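Local coordinates for fiber protein 2 (Human adenovirus type 41, PDB 2BZV), which forms the short-fibre spikes of the adenovirus capsid, its trimeric knob probably attaching the virion to a host-cell receptor, at residues G80-L83 with N84-L87. Residues are numbered along the deposited sequence; the frame is centred on the assembly and turned at random.
Sequences GNLL and NCAL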
ATOM      1  N   GLY A  80     -16.030  -0.284 -18.147  1.00  9.57           N
ATOM      2  CA  GLY A  80     -14.930   0.447 -17.516  1.00  9.25           C
ATOM      3  C   GLY A  80     -14.658   1.825 -18.084  1.00  9.00           C
ATOM      4  O   GLY A  80     -13.554   2.355 -17.927  1.00  9.66           O
ATOM      5  N   ASN A  81     -15.651   2.434 -18.736  1.00  9.32           N
ATOM      6  CA  ASN A  81     -15.520   3.795 -19.239  1.00  9.48           C
ATOM      7  C   ASN A  81     -16.091   4.792 -18.248  1.00  9.12           C
ATOM      8  O   ASN A  81     -17.208   4.607 -17.749  1.00  9.63           O
ATOM      9  CB  ASN A  81     -16.286   3.959 -20.560  1.00 10.18           C
ATOM     10  CG  ASN A  81     -15.718   3.100 -21.634  1.00 11.10           C
ATOM     11  OD1 ASN A  81     -14.602   3.330 -22.106  1.00 11.70           O
ATOM     12  ND2 ASN A  81     -16.460   2.070 -22.012  1.00 15.77           N
ATOM     13  N   LEU A  82     -15.361   5.876 -17.997  1.00  9.25           N
ATOM     14  CA  LEU A  82     -15.843   6.935 -17.126  1.00  9.41           C
ATOM     15  C   LEU A  82     -17.055   7.626 -17.753  1.00  9.75           C
ATOM     16  O   LEU A  82     -17.024   8.029 -18.908  1.00 11.51           O
ATOM     17  CB  LEU A  82     -14.728   7.957 -16.904  1.00  9.45           C
ATOM     18  CG  LEU A  82     -15.050   9.095 -15.931  1.00  9.61           C
ATOM     19  CD1 LEU A  82     -15.114   8.606 -14.482  1.00  9.84           C
ATOM     20  CD2 LEU A  82     -14.042  10.216 -16.081  1.00 11.39           C
ATOM     21  N   LEU A  83     -18.114   7.760 -16.968  1.00  9.73           N
ATOM     22  CA  LEU A  83     -19.325   8.438 -17.406  1.00 10.70           C
ATOM     23  C   LEU A  83     -19.305   9.875 -16.916  1.00 11.52           C
ATOM     24  O   LEU A  83     -18.510  10.247 -16.050  1.00 12.41           O
ATOM     25  CB  LEU A  83     -20.558   7.693 -16.898  1.00 10.90           C
ATOM     26  CG  LEU A  83     -20.683   6.252 -17.412  1.00 12.15           C
ATOM     27  CD1 LEU A  83     -21.808   5.544 -16.674  1.00 14.15           C
ATOM     28  CD2 LEU A  83     -20.888   6.259 -18.923  1.00 16.04           C
ATOM     29  N   ASN A  84     -20.189  10.699 -17.475  1.00 13.56           N
ATOM     30  CA  ASN A  84     -20.218  12.108 -17.132  0.50 14.49           C
ATOM     31  C   ASN A  84     -20.301  12.324 -15.623  1.00 13.63           C
ATOM     32  O   ASN A  84     -21.164  11.742 -14.952  1.00 14.35           O
ATOM     33  CB  ASN A  84     -21.407  12.767 -17.833  0.50 16.14           C
ATOM     34  CG  ASN A  84     -21.409  14.259 -17.634  0.50 19.74           C
ATOM     35  OD1 ASN A  84     -20.537  14.960 -18.142  0.50 23.62           O
ATOM     36  ND2 ASN A  84     -22.382  14.754 -16.882  0.50 24.60           N
ATOM     37  N   CYS A  85     -19.406  13.169 -15.109  1.00 12.25           N
ATOM     38  CA  CYS A  85     -19.312  13.379 -13.675  1.00 11.63           C
ATOM     39  C   CYS A  85     -18.488  14.631 -13.419  1.00 11.22           C
ATOM     40  O   CYS A  85     -18.195  15.374 -14.359  1.00 12.08           O
ATOM     41  CB  CYS A  85     -18.713  12.145 -12.992  1.00 11.31           C
ATOM     42  SG  CYS A  85     -16.983  11.849 -13.408  1.00 10.75           S
ATOM     43  N   ALA A  86     -18.122  14.857 -12.160  1.00 11.29           N
ATOM     44  CA  ALA A  86     -17.421  16.085 -11.783  1.00 11.44           C
ATOM     45  C   ALA A  86     -16.010  16.174 -12.369  1.00 10.89           C
ATOM     46  O   ALA A  86     -15.454  17.273 -12.422  1.00 11.75           O
ATOM     47  CB  ALA A  86     -17.350  16.213 -10.278  1.00 12.51           C
ATOM     48  N   LEU A  87     -15.409  15.044 -12.740  1.00 10.46           N
ATOM     49  CA  LEU A  87     -14.064  15.023 -13.304  1.00 10.49           C
ATOM     50  C   LEU A  87     -14.128  15.232 -14.802  1.00 10.73           C
ATOM     51  O   LEU A  87     -14.860  14.542 -15.498  1.00 11.48           O
ATOM     52  CB  LEU A  87     -13.434  13.651 -13.028  1.00 10.24           C
ATOM     53  CG  LEU A  87     -12.054  13.391 -13.659  1.00 10.58           C
ATOM     54  CD1 LEU A  87     -11.002  14.408 -13.224  1.00 12.11           C
ATOM     55  CD2 LEU A  87     -11.606  11.971 -13.330  1.00 10.67           C
TER
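Leu82 meets both Cys85 and Leu87 in the irregular loop that joins strands 69-76 and 93-94 of the adenovirus fibre knob, an antiparallel β-sandwich domain. The apolar contacts divide between the two methyls of Leu82: CD1 lies 3.9 Å from Cys85 SG, while CD2 touches Leu87 CD2 at 4.1 Å, the two leucine side chains crossing at about a right angle. Holding CG anti to the backbone N (chi1 -176°) carries the branched end of Leu82 forward along the loop, where its fork serves two neighbours at once. Trp92 touches both leucines, and Phe76 also packs on Leu82, so branched apolar side chains suit these places. The short side chain of Cys85 also touches Leu74 and Pro75 of strand 69-76, consistent with a small residue here.

Backbone hydrogen bonds fix the loop, tying Leu83 to Pro75 and Ala86 to Ser29.

Among polar approaches, Leu83 O sits 3.4 Å from Cys85 SG. With chi1 at 67°, the sulfur stands between its own backbone N and carbonyl carbon, and there it accepts a weak hydrogen bond from Leu87 N, 3.6 Å from SG with an N-H...S angle of 156°.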